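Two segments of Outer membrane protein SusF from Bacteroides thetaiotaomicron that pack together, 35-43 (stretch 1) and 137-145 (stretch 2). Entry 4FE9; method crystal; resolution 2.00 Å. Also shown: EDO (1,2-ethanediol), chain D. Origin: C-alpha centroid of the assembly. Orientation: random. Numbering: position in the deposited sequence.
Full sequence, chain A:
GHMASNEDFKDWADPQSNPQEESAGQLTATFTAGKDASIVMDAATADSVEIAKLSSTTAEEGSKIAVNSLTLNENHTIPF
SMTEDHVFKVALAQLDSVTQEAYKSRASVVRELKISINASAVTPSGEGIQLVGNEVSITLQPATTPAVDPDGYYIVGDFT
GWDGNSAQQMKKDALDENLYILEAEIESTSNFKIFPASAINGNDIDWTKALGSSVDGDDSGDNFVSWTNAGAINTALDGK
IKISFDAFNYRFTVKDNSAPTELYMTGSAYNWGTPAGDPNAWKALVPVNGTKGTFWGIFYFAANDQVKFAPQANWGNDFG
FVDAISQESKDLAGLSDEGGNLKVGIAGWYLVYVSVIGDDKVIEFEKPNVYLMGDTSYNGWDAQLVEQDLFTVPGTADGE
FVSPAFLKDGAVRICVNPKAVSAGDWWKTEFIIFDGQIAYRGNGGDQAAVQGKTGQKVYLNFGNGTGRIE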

# COMPACT_ATOMS: atom_id res chain seq x y z
N LYS A 35 -2.83 1.83 -39.80
CA LYS A 35 -4.28 2.01 -40.03
C LYS A 35 -5.17 1.50 -38.87
O LYS A 35 -6.24 1.99 -38.69
CB LYS A 35 -4.70 1.40 -41.36
CG LYS A 35 -4.86 -0.13 -41.35
CD LYS A 35 -4.82 -0.68 -42.80
CE LYS A 35 -5.80 -1.84 -43.01
NZ LYS A 35 -5.94 -2.68 -41.78
N ASP A 36 -4.63 0.66 -37.99
CA ASP A 36 -5.39 0.25 -36.83
C ASP A 36 -5.02 1.09 -35.61
O ASP A 36 -4.41 0.59 -34.66
CB ASP A 36 -5.20 -1.26 -36.56
CG ASP A 36 -5.67 -2.13 -37.75
OD1 ASP A 36 -6.85 -2.02 -38.13
OD2 ASP A 36 -4.84 -2.87 -38.35
N ALA A 37 -5.40 2.37 -35.63
CA ALA A 37 -4.89 3.34 -34.66
C ALA A 37 -5.79 3.49 -33.43
O ALA A 37 -5.34 3.91 -32.37
CB ALA A 37 -4.65 4.71 -35.34
N SER A 38 -7.03 3.00 -33.54
CA SER A 38 -8.03 3.21 -32.51
C SER A 38 -8.83 1.96 -32.31
O SER A 38 -9.93 1.84 -32.85
CB SER A 38 -8.99 4.35 -32.90
OG SER A 38 -8.30 5.56 -33.07
N ILE A 39 -8.29 1.01 -31.55
CA ILE A 39 -8.82 -0.34 -31.52
C ILE A 39 -9.85 -0.51 -30.36
O ILE A 39 -9.63 -0.03 -29.26
CB ILE A 39 -7.69 -1.33 -31.30
CG1 ILE A 39 -6.77 -1.34 -32.50
CG2 ILE A 39 -8.24 -2.76 -31.01
CD1 ILE A 39 -5.38 -1.88 -32.16
N VAL A 40 -11.02 -1.06 -30.68
CA VAL A 40 -12.04 -1.37 -29.66
C VAL A 40 -12.23 -2.87 -29.60
O VAL A 40 -12.69 -3.47 -30.55
CB VAL A 40 -13.43 -0.69 -30.04
CG1 VAL A 40 -14.54 -1.17 -29.09
CG2 VAL A 40 -13.32 0.82 -29.97
N MET A 41 -11.76 -3.49 -28.54
CA MET A 41 -11.62 -4.95 -28.55
C MET A 41 -13.01 -5.59 -28.72
O MET A 41 -13.15 -6.64 -29.36
CB MET A 41 -10.97 -5.44 -27.26
CG MET A 41 -9.48 -5.15 -27.16
SD MET A 41 -8.61 -5.83 -28.57
CE MET A 41 -8.87 -7.59 -28.30
N ASP A 42 -14.03 -4.98 -28.12
CA ASP A 42 -15.41 -5.52 -28.26
C ASP A 42 -15.72 -5.74 -29.72
O ASP A 42 -16.29 -6.75 -30.08
CB ASP A 42 -16.42 -4.54 -27.67
CG ASP A 42 -16.56 -4.66 -26.18
OD1 ASP A 42 -16.26 -5.75 -25.63
OD2 ASP A 42 -16.96 -3.67 -25.55
N ALA A 43 -15.31 -4.79 -30.56
CA ALA A 43 -15.72 -4.77 -31.97
C ALA A 43 -14.68 -5.41 -32.90
O ALA A 43 -14.85 -5.41 -34.13
CB ALA A 43 -16.01 -3.34 -32.41
C1 EDO D . -17.78 0.59 -26.38
O1 EDO D . -17.92 0.50 -24.95
C2 EDO D . -17.49 -0.79 -26.94
O2 EDO D . -18.32 -1.78 -26.28
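Stretch 2 137-145: SITLQPATT

Residues 137-145 of SusF run alongside residues 35-43 as a parallel neighbour. Ser137 to Gln141 form a strand that begins earlier in the chain, and from Pro142 to Thr145 the backbone remains extended but leaves regular strand geometry. The strand lies beside the short strand Ser38-Val40 with the two N-to-C directions only 8° apart and the axes approaching to 4.7 Å. The register advances one residue for one: Ser38 pairs with Thr139, Ile39 with Leu140 and Val40 with Gln141, with CA-CA distances of 5.0, 4.5 and 4.9 Å. Together the two segments bury 576 Å² of surface.

Four backbone hydrogen bonds hold the strands in this register. As is usual for parallel strands, the two bonds of one residue go to partners two positions apart: Thr139 bonds to Ala37 and Ile39, and Ile39 to Thr139 and Gln141. Thr139 N donates to Ala37 O (2.9 Å) and Thr139 O accepts from Ile39 N (3.0 Å); two residues on, Gln141 N donates to Ile39 O (2.8 Å) and Gln141 O accepts from Met41 N (2.9 Å). The carbonyl of Ile39 also receives a CA-H...O contact from Leu140, with Leu140 CA 3.3 Å from Ile39 O.

The apolar packing is centred on the face carrying Ile39 and Leu140, both buried, where Ile39 CG2 lies 3.9 Å from Leu140 CD1. Ile138 extends this patch, its CD1 4.4 Å from Ile39 CD1 and its CG2 4.3 Å from Ala37 CB. Beyond the paired strands, Met41 continues the packing: its CG is 3.9 Å from both Leu140 CD2 and Pro142 CA, and its CB is 4.2 Å from Ala143 CB. The face bearing Ser38, Val40, Thr139 and Gln141 is more open, with Val40 CG2 3.9 Å from Gln141 OE1.

Past the strand, the carboxylate of Asp42 fastens the loop end of the second segment. Thr144 N donates to Asp42 OD1 at 3.1 Å, while the hydroxyl Thr144 OG1 donates to Asp42 OD2 at 2.6 Å, so that backbone and side chain of one threonine are held by the same acid.

Solvent completes the contact. Water 1 donates to Ile39 O (2.8 Å) and is hydrogen-bonded to Thr139 OG1 (2.9 Å); water 2 accepts from Asp42 N (2.9 Å) and donates to Pro142 O (3.0 Å), bridging the segments where the strand pairing has ended. A 1,2-ethanediol, probably from the crystallisation liquor, makes a very short hydrogen bond from its O2 to Asp42 OD2 (2.4 Å) and receives a weak one at O1 from Gln141 NE2 (3.3 Å).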

# COMPACT_ATOMS: atom_id res chain seq x y z
N SER A 137 1.65 6.97 -31.76
CA SER A 137 0.61 6.71 -30.71
C SER A 137 -0.49 5.95 -31.36
O SER A 137 -0.91 6.30 -32.47
CB SER A 137 -0.04 8.01 -30.21
OG SER A 137 0.86 8.77 -29.46
N ILE A 138 -1.01 4.95 -30.65
CA ILE A 138 -2.32 4.43 -30.93
C ILE A 138 -3.06 4.25 -29.59
O ILE A 138 -2.49 4.52 -28.50
CB ILE A 138 -2.25 3.06 -31.66
CG1 ILE A 138 -1.63 2.01 -30.74
CG2 ILE A 138 -1.41 3.17 -32.99
CD1 ILE A 138 -1.88 0.62 -31.21
N THR A 139 -4.33 3.90 -29.67
CA THR A 139 -5.09 3.55 -28.48
C THR A 139 -5.86 2.27 -28.66
O THR A 139 -6.04 1.80 -29.79
CB THR A 139 -6.08 4.62 -28.14
OG1 THR A 139 -7.13 4.63 -29.12
CG2 THR A 139 -5.37 6.00 -28.06
N LEU A 140 -6.14 1.61 -27.53
CA LEU A 140 -6.83 0.35 -27.53
C LEU A 140 -7.75 0.32 -26.31
O LEU A 140 -7.36 0.75 -25.21
CB LEU A 140 -5.84 -0.83 -27.47
CG LEU A 140 -6.41 -2.26 -27.42
CD1 LEU A 140 -5.55 -3.28 -28.20
CD2 LEU A 140 -6.59 -2.74 -25.97
N GLN A 141 -8.96 -0.15 -26.50
CA GLN A 141 -9.91 -0.27 -25.40
C GLN A 141 -10.20 -1.73 -25.15
O GLN A 141 -10.82 -2.40 -25.99
CB GLN A 141 -11.21 0.46 -25.74
CG GLN A 141 -12.29 0.36 -24.62
CD GLN A 141 -13.65 0.83 -25.09
OE1 GLN A 141 -13.76 1.48 -26.11
NE2 GLN A 141 -14.68 0.45 -24.39
N PRO A 142 -9.81 -2.22 -23.98
CA PRO A 142 -10.08 -3.62 -23.67
C PRO A 142 -11.57 -3.88 -23.65
O PRO A 142 -12.35 -2.94 -23.64
CB PRO A 142 -9.49 -3.79 -22.27
CG PRO A 142 -8.42 -2.76 -22.18
CD PRO A 142 -8.95 -1.58 -22.97
N ALA A 143 -11.94 -5.15 -23.76
CA ALA A 143 -13.34 -5.54 -23.91
C ALA A 143 -14.10 -5.24 -22.62
O ALA A 143 -13.49 -4.95 -21.57
CB ALA A 143 -13.45 -6.98 -24.23
N THR A 144 -15.39 -5.07 -22.77
CA THR A 144 -16.29 -4.78 -21.67
C THR A 144 -16.13 -5.81 -20.56
O THR A 144 -16.00 -6.99 -20.81
CB THR A 144 -17.73 -4.77 -22.20
OG1 THR A 144 -17.85 -3.66 -23.11
CG2 THR A 144 -18.75 -4.61 -21.05
N THR A 145 -15.96 -5.34 -19.34
CA THR A 145 -15.84 -6.26 -18.20
C THR A 145 -17.21 -6.67 -17.69
O THR A 145 -18.22 -6.04 -18.04
CB THR A 145 -15.00 -5.69 -17.11
OG1 THR A 145 -15.66 -4.57 -16.54
CG2 THR A 145 -13.60 -5.25 -17.66
O HOH W 1 -9.26 2.68 -28.73
O HOH W 2 -13.88 -2.78 -26.27